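Local coordinates for protein acetyltransferase, GNAT family (PDB 3IWG) that probably transfers an acyl group, as expected of a GNAT-family acetyltransferase, though its substrate is not established, at residues F5-L16 / H45-V55; C58-L67 / I94-V102. All coordinates share one frame; numbering follows the deposited sequence.

Contact 1. Residues F5-L16 / H45-V55; sequences FKIKTIESLSDL and HFGFYVNKNLV
Y49 and K8 meet on one face of an antiparallel strand pair, 6-9 against 45-50, the aliphatic part of the lysine crossing the phenol ring at about a right angle. K8 CB lies 3.6 Å from Y49 CE1, and further along the chain K8 CD sits over the ring face, 4.3 Å from the ring centroid in a CH-pi contact. The opposite face of the Y49 ring rests on L54 CD1 from the second arm of the 45-55 hairpin, so the ring is sandwiched between two aliphatic groups. Y49 CG stands beside its own backbone N and anti to the carbonyl carbon (chi1 -72°), which carries the ring along the strand until its OH comes 3.7 Å from I10 CD1. Tyrosine suits this half-buried place, offering two greasy faces and a polar end.

G47, between Y49 and H45 on this face, has no side chain and lets I10 CG1 come within 3.5 Å of G47 N. H45 is buried at the end of the pair. L13 CD1 lies over one face of its imidazole, toward the rim, and L16 CD1 is 3.8 Å from H45 ND1. On the other face of the sheet I7 packs between F46 and F48.

K6 and Y49 exchange two backbone hydrogen bonds, as do K8 and G47, the usual pattern of hydrogen-bonded antiparallel pairs; I10 N adds one to H45 O. H45 ND1 finds no partner in the model, so the imidazole is held by packing, largely against leucines, and by one hydrogen bond, between NE2 and A40 O.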
loop_
_atom_site.group_PDB
_atom_site.type_symbol
_atom_site.label_atom_id
_atom_site.label_comp_id
_atom_site.label_asym_id
_atom_site.label_seq_id
_atom_site.Cartn_x
_atom_site.Cartn_y
_atom_site.Cartn_z
ATOM N N PHE A 5 7.673 7.916 38.045
ATOM C CA PHE A 5 7.442 7.491 36.633
ATOM C C PHE A 5 7.208 5.996 36.507
ATOM O O PHE A 5 8.086 5.200 36.853
ATOM C CB PHE A 5 8.636 7.842 35.736
ATOM C CG PHE A 5 8.584 9.232 35.167
ATOM C CD1 PHE A 5 7.410 9.716 34.589
ATOM C CD2 PHE A 5 9.713 10.063 35.209
ATOM C CE1 PHE A 5 7.335 11.000 34.068
ATOM C CE2 PHE A 5 9.656 11.362 34.677
ATOM C CZ PHE A 5 8.455 11.830 34.106
ATOM N N LYS A 6 6.031 5.626 36.014
ATOM C CA LYS A 6 5.769 4.261 35.575
ATOM C C LYS A 6 5.849 4.253 34.020
ATOM O O LYS A 6 5.238 5.102 33.359
ATOM C CB LYS A 6 4.378 3.777 36.057
ATOM C CG LYS A 6 4.359 2.861 37.319
ATOM C CD LYS A 6 4.310 3.609 38.679
ATOM C CE LYS A 6 4.388 2.648 39.919
ATOM N NZ LYS A 6 3.128 1.840 40.221
ATOM N N ILE A 7 6.611 3.323 33.442
ATOM C CA ILE A 7 6.546 3.096 32.001
ATOM C C ILE A 7 5.558 1.958 31.748
ATOM O O ILE A 7 5.591 0.933 32.441
ATOM C CB ILE A 7 7.926 2.766 31.402
ATOM C CG1 ILE A 7 8.910 3.905 31.713
ATOM C CG2 ILE A 7 7.807 2.502 29.893
ATOM C CD1 ILE A 7 10.332 3.448 32.071
ATOM N N LYS A 8 4.671 2.162 30.772
ATOM C CA LYS A 8 3.665 1.164 30.389
ATOM C C LYS A 8 3.663 1.071 28.878
ATOM O O LYS A 8 3.874 2.045 28.180
ATOM C CB LYS A 8 2.239 1.543 30.851
ATOM C CG LYS A 8 1.866 1.264 32.303
ATOM C CD LYS A 8 0.311 1.473 32.566
ATOM C CE LYS A 8 0.019 2.029 34.019
ATOM N NZ LYS A 8 -1.364 1.780 34.614
ATOM N N THR A 9 3.408 -0.119 28.382
ATOM C CA THR A 9 3.320 -0.363 26.965
ATOM C C THR A 9 1.994 0.325 26.528
ATOM O O THR A 9 1.075 0.472 27.334
ATOM C CB THR A 9 3.373 -1.903 26.725
ATOM O OG1 THR A 9 4.252 -2.209 25.640
ATOM C CG2 THR A 9 1.994 -2.471 26.491
ATOM N N ILE A 10 1.913 0.805 25.293
ATOM C CA ILE A 10 0.688 1.460 24.819
ATOM C C ILE A 10 0.151 0.753 23.563
ATOM O O ILE A 10 0.860 0.676 22.564
ATOM C CB ILE A 10 0.975 2.921 24.497
ATOM C CG1 ILE A 10 1.244 3.672 25.807
ATOM C CG2 ILE A 10 -0.142 3.547 23.648
ATOM C CD1 ILE A 10 0.429 4.929 26.001
ATOM N N GLU A 11 -1.082 0.251 23.585
ATOM C CA GLU A 11 -1.596 -0.445 22.375
ATOM C C GLU A 11 -2.299 0.495 21.383
ATOM O O GLU A 11 -2.074 0.397 20.143
ATOM C CB GLU A 11 -2.502 -1.624 22.730
ATOM C CG GLU A 11 -1.730 -2.942 22.958
ATOM C CD GLU A 11 -1.028 -2.989 24.321
ATOM O OE1 GLU A 11 0.212 -3.189 24.356
ATOM O OE2 GLU A 11 -1.710 -2.822 25.343
ATOM N N SER A 12 -3.127 1.396 21.919
ATOM C CA SER A 12 -3.944 2.247 21.066
ATOM C C SER A 12 -3.285 3.599 20.978
ATOM O O SER A 12 -3.206 4.337 21.962
ATOM C CB SER A 12 -5.389 2.352 21.589
ATOM O OG SER A 12 -6.274 2.865 20.596
ATOM N N LEU A 13 -2.778 3.890 19.790
ATOM C CA LEU A 13 -2.114 5.166 19.490
ATOM C C LEU A 13 -3.043 6.403 19.707
ATOM O O LEU A 13 -2.559 7.533 19.831
ATOM C CB LEU A 13 -1.543 5.126 18.065
ATOM C CG LEU A 13 -0.153 4.500 17.933
ATOM C CD1 LEU A 13 0.071 3.278 18.858
ATOM C CD2 LEU A 13 0.152 4.156 16.499
ATOM N N SER A 14 -4.349 6.134 19.793
ATOM C CA SER A 14 -5.394 7.098 20.192
ATOM C C SER A 14 -5.102 7.736 21.533
ATOM O O SER A 14 -5.360 8.891 21.708
ATOM C CB SER A 14 -6.812 6.444 20.228
ATOM O OG SER A 14 -7.162 5.916 21.533
ATOM N N ASP A 15 -4.579 6.969 22.471
ATOM C CA ASP A 15 -4.138 7.491 23.760
ATOM C C ASP A 15 -3.068 8.605 23.700
ATOM O O ASP A 15 -2.821 9.289 24.679
ATOM C CB ASP A 15 -3.550 6.339 24.572
ATOM C CG ASP A 15 -3.910 6.417 26.015
ATOM O OD1 ASP A 15 -4.473 7.466 26.415
ATOM O OD2 ASP A 15 -3.641 5.436 26.759
ATOM N N LEU A 16 -2.393 8.736 22.558
ATOM C CA LEU A 16 -1.256 9.647 22.402
ATOM C C LEU A 16 -1.532 10.846 21.494
ATOM O O LEU A 16 -0.631 11.647 21.244
ATOM C CB LEU A 16 -0.053 8.858 21.858
ATOM C CG LEU A 16 0.496 7.797 22.796
ATOM C CD1 LEU A 16 1.779 7.287 22.278
ATOM C CD2 LEU A 16 0.682 8.344 24.214
ATOM N N HIS A 45 5.285 1.523 21.263
ATOM C CA HIS A 45 5.103 2.762 21.991
ATOM C C HIS A 45 5.009 2.541 23.449
ATOM O O HIS A 45 4.448 1.571 23.878
ATOM C CB HIS A 45 3.877 3.495 21.513
ATOM C CG HIS A 45 4.061 4.118 20.171
ATOM N ND1 HIS A 45 4.151 5.484 19.983
ATOM C CD2 HIS A 45 4.160 3.560 18.943
ATOM C CE1 HIS A 45 4.290 5.741 18.693
ATOM N NE2 HIS A 45 4.302 4.593 18.037
ATOM N N PHE A 46 5.597 3.438 24.221
ATOM C CA PHE A 46 5.473 3.393 25.662
ATOM C C PHE A 46 5.045 4.749 26.140
ATOM O O PHE A 46 5.343 5.771 25.541
ATOM C CB PHE A 46 6.776 2.967 26.350
ATOM C CG PHE A 46 7.325 1.689 25.831
ATOM C CD1 PHE A 46 7.032 0.494 26.440
ATOM C CD2 PHE A 46 8.120 1.684 24.704
ATOM C CE1 PHE A 46 7.525 -0.695 25.925
ATOM C CE2 PHE A 46 8.625 0.509 24.192
ATOM C CZ PHE A 46 8.336 -0.681 24.795
ATOM N N GLY A 47 4.314 4.716 27.231
ATOM C CA GLY A 47 3.835 5.897 27.901
ATOM C C GLY A 47 4.494 6.022 29.254
ATOM O O GLY A 47 4.932 5.031 29.876
ATOM N N PHE A 48 4.572 7.282 29.663
ATOM C CA PHE A 48 5.201 7.684 30.876
ATOM C C PHE A 48 4.076 8.239 31.750
ATOM O O PHE A 48 3.328 9.159 31.370
ATOM C CB PHE A 48 6.253 8.759 30.599
ATOM C CG PHE A 48 7.318 8.359 29.590
ATOM C CD1 PHE A 48 7.924 7.105 29.639
ATOM C CD2 PHE A 48 7.758 9.263 28.627
ATOM C CE1 PHE A 48 8.924 6.742 28.722
ATOM C CE2 PHE A 48 8.764 8.908 27.724
ATOM C CZ PHE A 48 9.344 7.648 27.781
ATOM N N TYR A 49 3.960 7.654 32.929
ATOM C CA TYR A 49 2.816 7.855 33.786
ATOM C C TYR A 49 3.307 8.387 35.106
ATOM O O TYR A 49 4.115 7.754 35.801
ATOM C CB TYR A 49 2.068 6.551 33.990
ATOM C CG TYR A 49 1.311 6.084 32.779
ATOM C CD1 TYR A 49 1.954 5.395 31.755
ATOM C CD2 TYR A 49 -0.048 6.331 32.649
ATOM C CE1 TYR A 49 1.247 4.954 30.630
ATOM C CE2 TYR A 49 -0.761 5.890 31.538
ATOM C CZ TYR A 49 -0.107 5.200 30.540
ATOM O OH TYR A 49 -0.812 4.744 29.460
ATOM N N VAL A 50 2.860 9.601 35.387
ATOM C CA VAL A 50 2.942 10.179 36.700
ATOM C C VAL A 50 1.539 9.988 37.302
ATOM O O VAL A 50 0.501 10.494 36.790
ATOM C CB VAL A 50 3.396 11.657 36.649
ATOM C CG1 VAL A 50 2.558 12.524 37.581
ATOM C CG2 VAL A 50 4.901 11.759 36.974
ATOM N N ASN A 51 1.527 9.157 38.345
ATOM C CA ASN A 51 0.383 9.014 39.220
ATOM C C ASN A 51 -0.860 8.598 38.459
ATOM O O ASN A 51 -1.967 8.945 38.836
ATOM C CB ASN A 51 0.170 10.336 39.970
ATOM C CG ASN A 51 -0.489 10.138 41.326
ATOM O OD1 ASN A 51 -0.034 10.680 42.339
ATOM N ND2 ASN A 51 -1.563 9.347 41.353
ATOM N N LYS A 52 -0.653 7.844 37.384
ATOM C CA LYS A 52 -1.726 7.337 36.522
ATOM C C LYS A 52 -2.327 8.398 35.583
ATOM O O LYS A 52 -3.408 8.186 34.997
ATOM C CB LYS A 52 -2.810 6.617 37.346
ATOM C CG LYS A 52 -3.228 5.252 36.754
ATOM C CD LYS A 52 -3.879 4.325 37.813
ATOM C CE LYS A 52 -3.615 2.843 37.500
ATOM N NZ LYS A 52 -4.813 1.973 37.720
ATOM N N ASN A 53 -1.613 9.515 35.415
ATOM C CA ASN A 53 -1.840 10.377 34.246
ATOM C C ASN A 53 -0.711 10.259 33.202
ATOM O O ASN A 53 0.480 10.376 33.518
ATOM C CB ASN A 53 -2.065 11.858 34.635
ATOM C CG ASN A 53 -2.507 12.727 33.421
ATOM O OD1 ASN A 53 -2.130 13.898 33.313
ATOM N ND2 ASN A 53 -3.277 12.123 32.487
ATOM N N LEU A 54 -1.112 10.053 31.959
ATOM C CA LEU A 54 -0.190 9.941 30.837
ATOM C C LEU A 54 0.452 11.286 30.447
ATOM O O LEU A 54 -0.160 12.073 29.740
ATOM C CB LEU A 54 -0.964 9.391 29.650
ATOM C CG LEU A 54 -0.211 9.095 28.361
ATOM C CD1 LEU A 54 0.956 8.152 28.666
ATOM C CD2 LEU A 54 -1.233 8.506 27.348
ATOM N N VAL A 55 1.691 11.527 30.872
ATOM C CA VAL A 55 2.361 12.835 30.670
ATOM C C VAL A 55 3.545 12.842 29.675
ATOM O O VAL A 55 4.227 13.877 29.491
ATOM C CB VAL A 55 2.829 13.378 32.021
ATOM C CG1 VAL A 55 1.642 13.385 32.999
ATOM C CG2 VAL A 55 3.984 12.549 32.571
#

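Contact 2. Residues C58-L67 / I94-V102; sequences CCVNDDGYLL and IGEVKGAFV
G64 O receives the N-H of K98 at 2.8 Å, the first of three backbone bonds that bring strand 65-67 alongside strand 99-102 in parallel. L66 then uses both its polar backbone atoms: its N donates to G99 O at 2.9 Å, and its O accepts from F101 N at 2.8 Å in an almost straight bond (177°). The alternation of one residue's N-H and C=O between two residues of its neighbour is the mark of parallel pairing.

The turn from N61 to G64 is type I and is held from within. N61 OD1 takes the N-H of Y65 at 3.0 Å, the donor standing above the amide plane, and more weakly that of D63; asparagine fits because its side-chain carbonyl reaches forward over the turn to the N-H groups that follow. At phi 94° and psi 23°, G64 has a conformation that suits glycine. K98 NZ makes a weak hydrogen bond to D63 O.

Y65 lies across the strand pair. K98 CB sits over one face of its ring, toward the rim, in a CH-pi contact, and Y65 CB touches F101 CE2 at 3.6 Å. G99, lacking a side chain, lets the ring lie close against its backbone, Y65 CD2 being 3.3 Å from G99 C. The phenol OH is satisfied by E272 of strand 262-273, a strand that pairs by its backbone with the other edge of 99-102. On the other side of the sheet, L66 CB meets A100 CB at 3.8 Å.

The main-chain bonds thus fix the strand alignment, while lysine methylenes and glycine make a berth for the tyrosine, leaving its hydroxyl to tie in a third strand.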
loop_
_atom_site.group_PDB
_atom_site.type_symbol
_atom_site.label_atom_id
_atom_site.label_comp_id
_atom_site.label_asym_id
_atom_site.label_seq_id
_atom_site.Cartn_x
_atom_site.Cartn_y
_atom_site.Cartn_z
ATOM N N CYS A 58 7.384 7.429 24.364
ATOM C CA CYS A 58 8.434 7.221 23.390
ATOM C C CYS A 58 8.063 6.055 22.497
ATOM O O CYS A 58 7.119 5.333 22.793
ATOM C CB CYS A 58 9.783 6.976 24.078
ATOM S SG CYS A 58 9.975 5.401 24.825
ATOM N N CYS A 59 8.798 5.888 21.398
ATOM C CA CYS A 59 8.665 4.678 20.566
ATOM C C CYS A 59 9.981 4.108 20.094
ATOM O O CYS A 59 10.959 4.839 19.802
ATOM C CB CYS A 59 7.679 4.895 19.406
ATOM S SG CYS A 59 8.212 6.016 18.189
ATOM N N VAL A 60 10.043 2.784 20.108
ATOM C CA VAL A 60 11.282 2.070 19.803
ATOM C C VAL A 60 10.985 1.164 18.624
ATOM O O VAL A 60 10.050 0.375 18.661
ATOM C CB VAL A 60 11.741 1.215 20.982
ATOM C CG1 VAL A 60 13.054 0.439 20.660
ATOM C CG2 VAL A 60 11.853 2.066 22.252
ATOM N N ASN A 61 11.779 1.279 17.571
ATOM C CA ASN A 61 11.615 0.420 16.434
ATOM C C ASN A 61 12.122 -0.991 16.718
ATOM O O ASN A 61 12.607 -1.302 17.811
ATOM C CB ASN A 61 12.232 1.060 15.150
ATOM C CG ASN A 61 13.751 0.929 15.042
ATOM O OD1 ASN A 61 14.435 0.325 15.870
ATOM N ND2 ASN A 61 14.278 1.530 14.006
ATOM N N ASP A 62 12.003 -1.818 15.699
ATOM C CA ASP A 62 12.399 -3.219 15.764
ATOM C C ASP A 62 13.857 -3.504 15.993
ATOM O O ASP A 62 14.209 -4.544 16.524
ATOM C CB ASP A 62 11.978 -3.910 14.457
ATOM C CG ASP A 62 10.628 -4.522 14.565
ATOM O OD1 ASP A 62 10.033 -4.401 15.684
ATOM O OD2 ASP A 62 10.179 -5.154 13.557
ATOM N N ASP A 63 14.711 -2.600 15.565
ATOM C CA ASP A 63 16.133 -2.772 15.782
ATOM C C ASP A 63 16.560 -2.333 17.143
ATOM O O ASP A 63 17.701 -2.564 17.498
ATOM C CB ASP A 63 16.901 -2.052 14.697
ATOM C CG ASP A 63 16.624 -2.656 13.341
ATOM O OD1 ASP A 63 16.881 -3.872 13.217
ATOM O OD2 ASP A 63 16.088 -1.969 12.430
ATOM N N GLY A 64 15.655 -1.753 17.935
ATOM C CA GLY A 64 16.015 -1.260 19.271
ATOM C C GLY A 64 16.386 0.218 19.322
ATOM O O GLY A 64 17.038 0.672 20.253
ATOM N N TYR A 65 15.921 0.980 18.346
ATOM C CA TYR A 65 16.260 2.368 18.271
ATOM C C TYR A 65 15.052 3.222 18.481
ATOM O O TYR A 65 14.026 3.059 17.804
ATOM C CB TYR A 65 16.881 2.706 16.917
ATOM C CG TYR A 65 18.290 2.184 16.793
ATOM C CD1 TYR A 65 18.539 0.900 16.343
ATOM C CD2 TYR A 65 19.369 2.971 17.172
ATOM C CE1 TYR A 65 19.844 0.402 16.264
ATOM C CE2 TYR A 65 20.659 2.500 17.089
ATOM C CZ TYR A 65 20.901 1.221 16.629
ATOM O OH TYR A 65 22.191 0.775 16.537
ATOM N N LEU A 66 15.208 4.156 19.414
ATOM C CA LEU A 66 14.223 5.178 19.636
ATOM C C LEU A 66 14.006 5.973 18.377
ATOM O O LEU A 66 14.919 6.222 17.602
ATOM C CB LEU A 66 14.634 6.121 20.778
ATOM C CG LEU A 66 14.240 5.766 22.218
ATOM C CD1 LEU A 66 14.606 4.345 22.550
ATOM C CD2 LEU A 66 14.908 6.736 23.272
ATOM N N LEU A 67 12.778 6.370 18.183
ATOM C CA LEU A 67 12.398 7.188 17.067
ATOM C C LEU A 67 11.788 8.483 17.571
ATOM O O LEU A 67 11.889 9.489 16.901
ATOM C CB LEU A 67 11.382 6.428 16.146
ATOM C CG LEU A 67 11.873 5.196 15.319
ATOM C CD1 LEU A 67 10.843 4.730 14.209
ATOM C CD2 LEU A 67 13.244 5.391 14.632
ATOM N N ILE A 94 10.494 -1.367 28.748
ATOM C CA ILE A 94 11.002 -0.982 27.425
ATOM C C ILE A 94 12.115 -1.911 26.963
ATOM O O ILE A 94 12.226 -2.206 25.774
ATOM C CB ILE A 94 11.563 0.450 27.400
ATOM C CG1 ILE A 94 10.453 1.475 27.677
ATOM C CG2 ILE A 94 12.245 0.717 26.069
ATOM C CD1 ILE A 94 10.966 2.914 27.919
ATOM N N GLY A 95 12.941 -2.347 27.911
ATOM C CA GLY A 95 13.989 -3.316 27.628
ATOM C C GLY A 95 15.239 -2.693 27.044
ATOM O O GLY A 95 15.490 -1.503 27.190
ATOM N N GLU A 96 16.030 -3.517 26.377
ATOM C CA GLU A 96 17.331 -3.088 25.877
ATOM C C GLU A 96 17.167 -2.202 24.646
ATOM O O GLU A 96 16.722 -2.654 23.611
ATOM C CB GLU A 96 18.237 -4.311 25.595
ATOM C CG GLU A 96 19.194 -4.158 24.402
ATOM C CD GLU A 96 20.576 -4.779 24.637
ATOM O OE1 GLU A 96 20.646 -5.919 25.171
ATOM O OE2 GLU A 96 21.591 -4.125 24.280
ATOM N N VAL A 97 17.525 -0.931 24.774
ATOM C CA VAL A 97 17.503 0.003 23.667
ATOM C C VAL A 97 18.940 0.299 23.250
ATOM O O VAL A 97 19.790 0.576 24.095
ATOM C CB VAL A 97 16.842 1.288 24.082
ATOM C CG1 VAL A 97 16.928 2.291 22.956
ATOM C CG2 VAL A 97 15.392 1.025 24.468
ATOM N N LYS A 98 19.220 0.209 21.958
ATOM C CA LYS A 98 20.582 0.348 21.448
ATOM C C LYS A 98 20.970 1.772 21.123
ATOM O O LYS A 98 22.166 2.085 21.087
ATOM C CB LYS A 98 20.743 -0.442 20.159
ATOM C CG LYS A 98 20.812 -1.934 20.329
ATOM C CD LYS A 98 20.767 -2.572 18.946
ATOM C CE LYS A 98 20.939 -4.064 18.987
ATOM N NZ LYS A 98 20.355 -4.656 17.749
ATOM N N GLY A 99 19.973 2.615 20.837
ATOM C CA GLY A 99 20.259 3.925 20.311
ATOM C C GLY A 99 19.053 4.746 19.964
ATOM O O GLY A 99 17.922 4.453 20.353
ATOM N N ALA A 100 19.286 5.812 19.236
ATOM C CA ALA A 100 18.171 6.662 18.851
ATOM C C ALA A 100 18.416 7.279 17.511
ATOM O O ALA A 100 19.577 7.467 17.107
ATOM C CB ALA A 100 17.949 7.735 19.877
ATOM N N PHE A 101 17.317 7.541 16.817
ATOM C CA PHE A 101 17.308 8.432 15.680
ATOM C C PHE A 101 16.538 9.672 16.111
ATOM O O PHE A 101 15.444 9.588 16.721
ATOM C CB PHE A 101 16.608 7.826 14.447
ATOM C CG PHE A 101 17.305 6.581 13.853
ATOM C CD1 PHE A 101 18.235 6.716 12.823
ATOM C CD2 PHE A 101 17.000 5.312 14.313
ATOM C CE1 PHE A 101 18.879 5.590 12.244
ATOM C CE2 PHE A 101 17.612 4.176 13.760
ATOM C CZ PHE A 101 18.556 4.305 12.713
ATOM N N VAL A 102 17.096 10.815 15.740
ATOM C CA VAL A 102 16.635 12.091 16.167
ATOM C C VAL A 102 17.184 13.133 15.221
ATOM O O VAL A 102 18.283 12.976 14.709
ATOM C CB VAL A 102 17.119 12.377 17.605
ATOM C CG1 VAL A 102 18.596 12.570 17.606
ATOM C CG2 VAL A 102 16.379 13.545 18.215
#

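The two contacts come in series along the chain, contact 1 closing before contact 2 opens, and their centres lie about 16 Å apart. Strand 53-60 serves both: it continues the hairpin of contact 1 and leads into the turn of contact 2. Strand order across this part runs 6-9, 44-50, 53-60, 65-71, 99-103, so contact 1 forms the edge and contact 2 the parallel step, bridged by helix 76-87 in a beta-alpha-beta unit. They also touch directly, I94 packing on I7 and F46. Such an antiparallel start followed by a parallel step matches the GNAT fold, whose acetyltransferase role here remains inferred.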